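Local coordinates for protein glycerol-3-phosphate dehydrogenase [NAD(+)] (Dunaliella salina, PDB 6IUY) that probably reduces dihydroxyacetone phosphate with NADH and, through an attached haloacid dehalogenase-like phosphatase domain, carries it on to glycerol, at residues L90-T95 / N156-Q161; V272-Q277 / F441-F446; M495-K500 / L582-F587. All coordinates share one frame; numbering follows the deposited sequence.

Interaction 1. Residues L90-T95 / N156-Q161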
loop_
_atom_site.group_PDB
_atom_site.type_symbol
_atom_site.label_atom_id
_atom_site.label_comp_id
_atom_site.label_asym_id
_atom_site.label_seq_id
_atom_site.Cartn_x
_atom_site.Cartn_y
_atom_site.Cartn_z
ATOM N N LEU A 90 15.947 -34.823 52.597
ATOM C CA LEU A 90 15.201 -35.676 51.663
ATOM C C LEU A 90 15.450 -37.206 51.688
ATOM O O LEU A 90 15.265 -37.882 52.714
ATOM C CB LEU A 90 15.437 -35.173 50.226
ATOM C CG LEU A 90 16.863 -34.973 49.701
ATOM C CD1 LEU A 90 17.933 -35.657 50.567
ATOM C CD2 LEU A 90 16.928 -35.499 48.287
ATOM N N ASN A 91 15.885 -37.705 50.529
ATOM C CA ASN A 91 15.592 -39.053 50.050
ATOM C C ASN A 91 14.126 -39.074 49.601
ATOM O O ASN A 91 13.317 -39.863 50.091
ATOM C CB ASN A 91 15.876 -40.108 51.112
ATOM C CG ASN A 91 16.593 -41.322 50.543
ATOM O OD1 ASN A 91 16.825 -41.411 49.332
ATOM N ND2 ASN A 91 16.960 -42.253 51.417
ATOM N N PHE A 92 13.823 -38.180 48.654
ATOM C CA PHE A 92 12.464 -37.794 48.241
ATOM C C PHE A 92 12.329 -37.895 46.710
ATOM O O PHE A 92 13.276 -37.594 45.978
ATOM C CB PHE A 92 12.165 -36.370 48.755
ATOM C CG PHE A 92 11.002 -35.669 48.080
ATOM C CD1 PHE A 92 9.717 -35.752 48.600
ATOM C CD2 PHE A 92 11.209 -34.865 46.965
ATOM C CE1 PHE A 92 8.649 -35.080 47.999
ATOM C CE2 PHE A 92 10.143 -34.192 46.355
ATOM C CZ PHE A 92 8.863 -34.302 46.877
ATOM N N THR A 93 11.155 -38.312 46.239
ATOM C CA THR A 93 11.002 -38.785 44.866
ATOM C C THR A 93 9.877 -38.061 44.098
ATOM O O THR A 93 8.883 -37.639 44.693
ATOM C CB THR A 93 10.747 -40.316 44.868
ATOM O OG1 THR A 93 11.269 -40.915 43.673
ATOM C CG2 THR A 93 9.265 -40.620 45.007
ATOM N N PRO A 94 10.032 -37.923 42.768
ATOM C CA PRO A 94 9.134 -37.140 41.909
ATOM C C PRO A 94 7.670 -37.526 42.055
ATOM O O PRO A 94 6.794 -36.660 42.039
ATOM C CB PRO A 94 9.632 -37.458 40.495
ATOM C CG PRO A 94 10.395 -38.731 40.631
ATOM C CD PRO A 94 11.041 -38.638 41.974
ATOM N N THR A 95 7.405 -38.818 42.191
ATOM C CA THR A 95 6.042 -39.274 42.414
ATOM C C THR A 95 5.467 -38.615 43.674
ATOM O O THR A 95 4.263 -38.399 43.778
ATOM C CB THR A 95 5.974 -40.814 42.518
ATOM O OG1 THR A 95 5.080 -41.192 43.568
ATOM C CG2 THR A 95 7.340 -41.395 42.804
ATOM N N ASN A 156 13.827 -20.590 40.781
ATOM C CA ASN A 156 14.686 -21.777 40.599
ATOM C C ASN A 156 13.981 -23.085 40.888
ATOM O O ASN A 156 13.120 -23.160 41.764
ATOM C CB ASN A 156 15.932 -21.697 41.483
ATOM C CG ASN A 156 16.914 -20.676 40.996
ATOM O OD1 ASN A 156 17.330 -20.712 39.837
ATOM N ND2 ASN A 156 17.275 -19.732 41.864
ATOM N N THR A 157 14.362 -24.115 40.138
ATOM C CA THR A 157 13.859 -25.460 40.350
ATOM C C THR A 157 14.620 -26.143 41.486
ATOM O O THR A 157 15.706 -25.700 41.875
ATOM C CB THR A 157 13.999 -26.328 39.078
ATOM O OG1 THR A 157 15.366 -26.338 38.665
ATOM C CG2 THR A 157 13.156 -25.777 37.944
ATOM N N MET A 158 14.050 -27.221 42.014
ATOM C CA MET A 158 14.823 -28.110 42.869
ATOM C C MET A 158 15.891 -28.721 41.977
ATOM O O MET A 158 15.748 -28.707 40.750
ATOM C CB MET A 158 13.947 -29.193 43.502
ATOM C CG MET A 158 12.916 -28.687 44.485
ATOM S SD MET A 158 11.736 -29.992 44.908
ATOM C CE MET A 158 12.858 -31.395 44.966
ATOM N N SER A 159 16.962 -29.241 42.567
ATOM C CA SER A 159 18.001 -29.886 41.773
ATOM C C SER A 159 17.626 -31.347 41.548
ATOM O O SER A 159 17.742 -32.186 42.442
ATOM C CB SER A 159 19.362 -29.763 42.457
ATOM O OG SER A 159 19.590 -28.424 42.874
ATOM N N TRP A 160 17.134 -31.643 40.356
ATOM C CA TRP A 160 16.727 -32.998 40.036
ATOM C C TRP A 160 17.778 -33.666 39.175
ATOM O O TRP A 160 18.291 -33.074 38.235
ATOM C CB TRP A 160 15.378 -33.020 39.305
ATOM C CG TRP A 160 14.197 -32.731 40.164
ATOM C CD1 TRP A 160 13.470 -31.572 40.210
ATOM C CD2 TRP A 160 13.593 -33.620 41.112
ATOM N NE1 TRP A 160 12.457 -31.683 41.134
ATOM C CE2 TRP A 160 12.508 -32.932 41.698
ATOM C CE3 TRP A 160 13.867 -34.928 41.528
ATOM C CZ2 TRP A 160 11.699 -33.512 42.675
ATOM C CZ3 TRP A 160 13.066 -35.497 42.499
ATOM C CH2 TRP A 160 11.991 -34.792 43.059
ATOM N N GLN A 161 18.107 -34.904 39.496
ATOM C CA GLN A 161 18.803 -35.732 38.534
ATOM C C GLN A 161 17.797 -35.950 37.401
ATOM O O GLN A 161 16.601 -36.035 37.668
ATOM C CB GLN A 161 19.263 -37.042 39.166
ATOM C CG GLN A 161 20.072 -37.921 38.243
ATOM C CD GLN A 161 20.255 -39.303 38.811
ATOM O OE1 GLN A 161 20.187 -39.499 40.030
ATOM N NE2 GLN A 161 20.471 -40.280 37.934
#
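Phe-92 and Pro-94 close on the indole of Trp-160 in the haloacid dehalogenase-like domain, where the loop entering helix 94-103 meets the loop that follows strand 153-154, an edge strand of the parallel core sheet. The placement is consistent with a helical cap, inserted early in the chain, resting against the core. The outer corner of the indole does the touching. The side chains of Phe-92 and Trp-160 meet at a slant, Phe-92 CE2 coming to 3.8 Å from Trp-160 CH2. With its CG anti to the backbone N (chi1 162°), Phe-92 swings its ring across to the indole. Pro-94 meets the neighbouring part of the same six-membered ring, its CD 3.8 Å from Trp-160 CZ3 and its N 3.7 Å from Trp-160 CH2. Met-158, the buried member of the group, bends at chi3 and lays its methyl over one indole face, toward the rim. No hydrogen bond spans the two segments; polar anchoring comes from Glu-137, whose OE2 accepts a bond from the Met-158 amide and a weak one from Trp-160 NE1. The same methyl reaches Phe-92 on that side of the indole, Met-158 CE lying 4.1 Å from Phe-92 CE2.

Interaction 2. Residues V272-Q277 / F441-F446; sequences VRMVAQ and FQRPYF
Met-274 is the main bump of this contact, pushed from helix 266-282 into a hollow walled by Arg-443, Tyr-445 and Phe-446. Its CB rests on Arg-443 CG at 3.7 Å, its CG passes beside the Tyr-445 hydroxyl, and a bend at chi3 turns the thioether down onto Phe-446. There Met-274 CE sits 3.6 Å from the centroid of the Phe-446 ring, only 14° off the normal, a CH-pi contact joined by the Met-aromatic approach of SD to the same face. A smaller knob fits alongside: Val-275 CG2 lies 3.8 Å from the Phe-441 ring centroid, over its face. Gln-277 supplies the polar part. Its OE1 receives Tyr-445 OH at 2.6 Å, the donor tilted 33° from the carbonyl plane, and a weak bond from Arg-443 NE at 3.1 Å. The arginine doubles back through bends at chi2 and chi3, laying its guanidinium over Gln-277 CB while NH1 makes a salt bridge to Glu-281. Arg-273, whose NE bonds to Asp-326 O and whose NH1 pairs with Glu-419, shares a water with the tyrosine hydroxyl. The type I turn from Arg-443 to Phe-446 leads from helix 431-441 into edge strand 446-451 and packs against helix 266-282, the first helix of the Rossmann-type NAD domain; behind them Val-275 packs on strand 293-297, while Phe-446 packs on strand 422-427 and helix 413-416, close to the NAD-binding Trp-267.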
loop_
_atom_site.group_PDB
_atom_site.type_symbol
_atom_site.label_atom_id
_atom_site.label_comp_id
_atom_site.label_asym_id
_atom_site.label_seq_id
_atom_site.Cartn_x
_atom_site.Cartn_y
_atom_site.Cartn_z
ATOM N N VAL A 272 -19.720 5.723 19.297
ATOM C CA VAL A 272 -20.094 5.626 20.720
ATOM C C VAL A 272 -20.854 4.343 20.983
ATOM O O VAL A 272 -20.816 3.806 22.086
ATOM C CB VAL A 272 -20.943 6.832 21.193
ATOM C CG1 VAL A 272 -22.408 6.562 20.972
ATOM C CG2 VAL A 272 -20.700 7.092 22.666
ATOM N N ARG A 273 -21.541 3.832 19.964
ATOM C CA ARG A 273 -22.302 2.592 20.109
ATOM C C ARG A 273 -21.379 1.392 20.316
ATOM O O ARG A 273 -21.692 0.470 21.097
ATOM C CB ARG A 273 -23.177 2.363 18.880
ATOM C CG ARG A 273 -23.852 1.004 18.858
ATOM C CD ARG A 273 -24.761 0.796 17.658
ATOM N NE ARG A 273 -25.703 -0.299 17.931
ATOM C CZ ARG A 273 -25.509 -1.572 17.582
ATOM N NH1 ARG A 273 -24.415 -1.928 16.924
ATOM N NH2 ARG A 273 -26.416 -2.494 17.883
ATOM N N MET A 274 -20.255 1.389 19.595
ATOM C CA MET A 274 -19.263 0.323 19.710
ATOM C C MET A 274 -18.500 0.451 21.021
ATOM O O MET A 274 -18.282 -0.520 21.723
ATOM C CB MET A 274 -18.278 0.356 18.542
ATOM C CG MET A 274 -18.919 0.226 17.151
ATOM S SD MET A 274 -17.618 -0.115 15.924
ATOM C CE MET A 274 -16.927 1.497 15.605
ATOM N N VAL A 275 -18.080 1.672 21.312
ATOM C CA VAL A 275 -17.414 2.024 22.559
ATOM C C VAL A 275 -18.275 1.693 23.783
ATOM O O VAL A 275 -17.797 1.140 24.788
ATOM C CB VAL A 275 -17.069 3.499 22.515
ATOM C CG1 VAL A 275 -16.994 4.106 23.895
ATOM C CG2 VAL A 275 -15.800 3.687 21.686
ATOM N N ALA A 276 -19.567 1.976 23.682
ATOM C CA ALA A 276 -20.469 1.637 24.767
ATOM C C ALA A 276 -20.588 0.119 24.960
ATOM O O ALA A 276 -20.723 -0.344 26.090
ATOM C CB ALA A 276 -21.849 2.275 24.529
ATOM N N GLN A 277 -20.545 -0.661 23.879
ATOM C CA GLN A 277 -20.605 -2.128 24.009
ATOM C C GLN A 277 -19.402 -2.675 24.760
ATOM O O GLN A 277 -19.550 -3.598 25.556
ATOM C CB GLN A 277 -20.692 -2.820 22.645
ATOM C CG GLN A 277 -22.007 -2.595 21.936
ATOM C CD GLN A 277 -22.009 -3.119 20.524
ATOM O OE1 GLN A 277 -20.947 -3.326 19.909
ATOM N NE2 GLN A 277 -23.212 -3.334 19.990
ATOM N N PHE A 441 -12.404 0.211 21.418
ATOM C CA PHE A 441 -13.034 0.216 20.095
ATOM C C PHE A 441 -13.215 -1.144 19.404
ATOM O O PHE A 441 -14.143 -1.317 18.612
ATOM C CB PHE A 441 -12.233 1.111 19.150
ATOM C CG PHE A 441 -12.497 2.578 19.321
ATOM C CD1 PHE A 441 -13.560 3.183 18.663
ATOM C CD2 PHE A 441 -11.664 3.362 20.109
ATOM C CE1 PHE A 441 -13.795 4.535 18.795
ATOM C CE2 PHE A 441 -11.894 4.723 20.252
ATOM C CZ PHE A 441 -12.960 5.311 19.597
ATOM N N GLN A 442 -12.338 -2.108 19.651
ATOM C CA GLN A 442 -12.459 -3.374 18.924
ATOM C C GLN A 442 -13.696 -4.177 19.317
ATOM O O GLN A 442 -13.892 -4.519 20.495
ATOM C CB GLN A 442 -11.216 -4.243 19.121
ATOM C CG GLN A 442 -11.249 -5.555 18.342
ATOM C CD GLN A 442 -9.858 -6.141 18.170
ATOM O OE1 GLN A 442 -9.057 -5.659 17.362
ATOM N NE2 GLN A 442 -9.552 -7.167 18.956
ATOM N N ARG A 443 -14.510 -4.498 18.313
ATOM C CA ARG A 443 -15.690 -5.342 18.474
ATOM C C ARG A 443 -15.535 -6.586 17.590
ATOM O O ARG A 443 -14.600 -6.669 16.804
ATOM C CB ARG A 443 -16.960 -4.562 18.107
ATOM C CG ARG A 443 -17.004 -3.129 18.654
ATOM C CD ARG A 443 -17.149 -3.160 20.146
ATOM N NE ARG A 443 -18.067 -4.226 20.524
ATOM C CZ ARG A 443 -17.939 -4.984 21.613
ATOM N NH1 ARG A 443 -16.914 -4.792 22.445
ATOM N NH2 ARG A 443 -18.832 -5.936 21.859
ATOM N N PRO A 444 -16.433 -7.564 17.714
ATOM C CA PRO A 444 -16.275 -8.727 16.829
ATOM C C PRO A 444 -16.499 -8.390 15.357
ATOM O O PRO A 444 -16.062 -9.154 14.504
ATOM C CB PRO A 444 -17.344 -9.698 17.327
ATOM C CG PRO A 444 -17.600 -9.283 18.738
ATOM C CD PRO A 444 -17.445 -7.792 18.751
ATOM N N TYR A 445 -17.142 -7.258 15.066
ATOM C CA TYR A 445 -17.391 -6.839 13.685
ATOM C C TYR A 445 -16.532 -5.629 13.311
ATOM O O TYR A 445 -16.654 -5.057 12.232
ATOM C CB TYR A 445 -18.881 -6.506 13.495
ATOM C CG TYR A 445 -19.375 -5.505 14.506
ATOM C CD1 TYR A 445 -19.241 -4.139 14.284
ATOM C CD2 TYR A 445 -19.943 -5.923 15.699
ATOM C CE1 TYR A 445 -19.684 -3.210 15.224
ATOM C CE2 TYR A 445 -20.377 -5.010 16.649
ATOM C CZ TYR A 445 -20.245 -3.654 16.409
ATOM O OH TYR A 445 -20.682 -2.744 17.357
ATOM N N PHE A 446 -15.660 -5.229 14.218
ATOM C CA PHE A 446 -14.833 -4.057 13.981
ATOM C C PHE A 446 -13.408 -4.374 14.454
ATOM O O PHE A 446 -13.078 -4.184 15.629
ATOM C CB PHE A 446 -15.431 -2.823 14.698
ATOM C CG PHE A 446 -14.846 -1.508 14.239
ATOM C CD1 PHE A 446 -15.031 -1.073 12.934
ATOM C CD2 PHE A 446 -14.110 -0.711 15.110
ATOM C CE1 PHE A 446 -14.506 0.129 12.486
ATOM C CE2 PHE A 446 -13.569 0.505 14.679
ATOM C CZ PHE A 446 -13.765 0.920 13.350
HETATM O O HOH W 1 -22.230 -0.621 15.763
#

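Interaction 3. Residues M495-K500 / L582-F587; sequences MRKFCK and LEFPLF
Phe-584 presents one ring face to the edge of Phe-498, a T-shaped pair with centroids 5.6 Å apart and planes at 68°. Phe-498 CD1 stands over that face, toward its rim. The opposite face looks toward the ammonium of Lys-497, but with NZ 5.1 Å from the ring centroid the cation-pi attraction is weak at most. At the ring edge lies the backbone of helix 481-502: the carbonyl carbon of Lys-497 is in the ring plane, and Phe-584 CE2 comes to 3.2 Å from Phe-498 N. Phe-587 brings its far corner to the helix one turn earlier, CZ lying 4.2 Å from Met-495 CG. These rings lock together two helices of the all-helical C-terminal domain of the dehydrogenase, with Phe-584 at the N-cap position of helix 585-594 and Glu-494 accepting the amides of Leu-586 and Phe-587 in its first turn. Met-495 packs near Lys-464, which binds dihydroxyacetone phosphate. Along the more exposed side, Lys-497 leaves the helix with CG trans to N (chi1 -167°) and runs extended past the Phe-584 ring to Glu-583. Its NZ gives one bond of 2.6 Å to Glu-583 O, in the carbonyl plane on a lone pair, and a salt bridge of 2.9 Å to Glu-583 OE1, reached from above the carboxylate plane. Cutting Lys-497 back to an alanine would probably leave Glu-583 O and its carboxylate without the ammonium and uncover the part of Phe-584 now flanked by CG and CD. Arg-496, on the helix side away from this contact, forms salt bridges with Asp-508 and with Asp-509 of the second subunit.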
loop_
_atom_site.group_PDB
_atom_site.type_symbol
_atom_site.label_atom_id
_atom_site.label_comp_id
_atom_site.label_asym_id
_atom_site.label_seq_id
_atom_site.Cartn_x
_atom_site.Cartn_y
_atom_site.Cartn_z
ATOM N N MET A 495 -1.310 11.596 -2.281
ATOM C CA MET A 495 -1.412 11.470 -0.832
ATOM C C MET A 495 -0.037 11.112 -0.282
ATOM O O MET A 495 0.500 11.795 0.604
ATOM C CB MET A 495 -2.444 10.407 -0.449
ATOM C CG MET A 495 -3.897 10.856 -0.650
ATOM S SD MET A 495 -5.083 9.489 -0.606
ATOM C CE MET A 495 -4.865 8.789 1.039
ATOM N N ARG A 496 0.518 10.040 -0.846
ATOM C CA ARG A 496 1.867 9.548 -0.592
ATOM C C ARG A 496 2.931 10.634 -0.659
ATOM O O ARG A 496 3.760 10.754 0.230
ATOM C CB ARG A 496 2.196 8.451 -1.608
ATOM C CG ARG A 496 3.290 7.507 -1.154
ATOM C CD ARG A 496 3.352 6.286 -2.036
ATOM N NE ARG A 496 4.584 5.526 -1.834
ATOM C CZ ARG A 496 5.558 5.419 -2.738
ATOM N NH1 ARG A 496 5.442 6.020 -3.916
ATOM N NH2 ARG A 496 6.643 4.693 -2.466
ATOM N N LYS A 497 2.901 11.422 -1.724
ATOM C CA LYS A 497 3.871 12.486 -1.944
ATOM C C LYS A 497 3.733 13.614 -0.915
ATOM O O LYS A 497 4.721 14.097 -0.360
ATOM C CB LYS A 497 3.697 13.040 -3.355
ATOM C CG LYS A 497 4.802 13.927 -3.842
ATOM C CD LYS A 497 4.403 14.599 -5.157
ATOM C CE LYS A 497 5.630 15.168 -5.856
ATOM N NZ LYS A 497 5.310 16.108 -6.966
ATOM N N PHE A 498 2.504 14.038 -0.663
ATOM C CA PHE A 498 2.249 15.074 0.331
ATOM C C PHE A 498 2.705 14.614 1.722
ATOM O O PHE A 498 3.268 15.384 2.497
ATOM C CB PHE A 498 0.760 15.423 0.330
ATOM C CG PHE A 498 0.424 16.675 1.070
ATOM C CD1 PHE A 498 0.508 17.892 0.445
ATOM C CD2 PHE A 498 -0.005 16.624 2.391
ATOM C CE1 PHE A 498 0.196 19.037 1.114
ATOM C CE2 PHE A 498 -0.326 17.773 3.064
ATOM C CZ PHE A 498 -0.222 18.982 2.424
ATOM N N CYS A 499 2.459 13.353 2.040
ATOM C CA CYS A 499 2.925 12.806 3.314
ATOM C C CYS A 499 4.430 12.911 3.445
ATOM O O CYS A 499 4.957 13.171 4.532
ATOM C CB CYS A 499 2.518 11.349 3.468
ATOM S SG CYS A 499 0.883 11.143 4.144
ATOM N N LYS A 500 5.124 12.703 2.336
ATOM C CA LYS A 500 6.568 12.777 2.355
ATOM C C LYS A 500 7.035 14.238 2.376
ATOM O O LYS A 500 8.023 14.556 3.032
ATOM C CB LYS A 500 7.145 11.997 1.167
ATOM C CG LYS A 500 6.797 10.493 1.242
ATOM C CD LYS A 500 7.487 9.683 0.145
ATOM C CE LYS A 500 7.043 8.225 0.153
ATOM N NZ LYS A 500 7.329 7.609 -1.173
ATOM N N LEU A 582 2.034 22.707 -8.844
ATOM C CA LEU A 582 2.320 21.732 -9.901
ATOM C C LEU A 582 2.913 20.427 -9.365
ATOM O O LEU A 582 2.953 19.426 -10.076
ATOM C CB LEU A 582 3.257 22.323 -10.954
ATOM C CG LEU A 582 2.821 23.684 -11.493
ATOM C CD1 LEU A 582 3.506 23.983 -12.828
ATOM C CD2 LEU A 582 1.315 23.730 -11.626
ATOM N N GLU A 583 3.358 20.419 -8.116
ATOM C CA GLU A 583 3.825 19.173 -7.533
ATOM C C GLU A 583 2.673 18.206 -7.329
ATOM O O GLU A 583 2.875 17.007 -7.217
ATOM C CB GLU A 583 4.531 19.416 -6.203
ATOM C CG GLU A 583 5.799 20.250 -6.322
ATOM C CD GLU A 583 6.834 19.594 -7.200
ATOM O OE1 GLU A 583 7.143 18.402 -6.971
ATOM O OE2 GLU A 583 7.331 20.269 -8.129
ATOM N N PHE A 584 1.459 18.732 -7.265
ATOM C CA PHE A 584 0.307 17.896 -6.973
ATOM C C PHE A 584 -0.778 18.243 -7.963
ATOM O O PHE A 584 -1.739 18.935 -7.635
ATOM C CB PHE A 584 -0.160 18.091 -5.526
ATOM C CG PHE A 584 0.887 17.724 -4.480
ATOM C CD1 PHE A 584 1.767 18.682 -3.984
ATOM C CD2 PHE A 584 0.978 16.431 -3.985
ATOM C CE1 PHE A 584 2.730 18.353 -3.026
ATOM C CE2 PHE A 584 1.937 16.096 -3.024
ATOM C CZ PHE A 584 2.806 17.061 -2.547
ATOM N N PRO A 585 -0.611 17.786 -9.206
ATOM C CA PRO A 585 -1.524 18.211 -10.273
ATOM C C PRO A 585 -2.974 17.789 -10.017
ATOM O O PRO A 585 -3.849 18.587 -10.296
ATOM C CB PRO A 585 -0.951 17.529 -11.526
ATOM C CG PRO A 585 -0.136 16.386 -11.001
ATOM C CD PRO A 585 0.434 16.872 -9.695
ATOM N N LEU A 586 -3.239 16.591 -9.496
ATOM C CA LEU A 586 -4.639 16.201 -9.361
ATOM C C LEU A 586 -5.316 17.009 -8.257
ATOM O O LEU A 586 -6.440 17.475 -8.443
ATOM C CB LEU A 586 -4.787 14.700 -9.089
ATOM C CG LEU A 586 -6.233 14.202 -8.877
ATOM C CD1 LEU A 586 -7.094 14.352 -10.134
ATOM C CD2 LEU A 586 -6.237 12.763 -8.416
ATOM N N PHE A 587 -4.641 17.170 -7.114
ATOM C CA PHE A 587 -5.171 17.996 -6.025
ATOM C C PHE A 587 -5.519 19.379 -6.569
ATOM O O PHE A 587 -6.556 19.958 -6.253
ATOM C CB PHE A 587 -4.164 18.137 -4.877
ATOM C CG PHE A 587 -4.017 16.905 -4.031
ATOM C CD1 PHE A 587 -4.788 15.785 -4.262
ATOM C CD2 PHE A 587 -3.108 16.881 -2.989
ATOM C CE1 PHE A 587 -4.647 14.657 -3.459
ATOM C CE2 PHE A 587 -2.964 15.761 -2.194
ATOM C CZ PHE A 587 -3.731 14.648 -2.424
#

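How the interactions relate
From the N terminus, interaction 1 comes first, closing a loop of 60 residues within the phosphatase-like domain, between the start of helix 94-103 and the end of the core sheet. The chain then passes into the dehydrogenase. There interaction 2 spans 163 residues, bringing the first helix of the NAD domain to the approach to its last strand, and interaction 3 spans 81 residues inside the helical C-terminal domain. The three loops follow one another in series; none nests or crosses. Interactions 2 and 3 come within about 17 Å at their nearest atoms, whereas interactions 1 and 3, on opposite sides of the chain's centre, have centres about 69 Å apart.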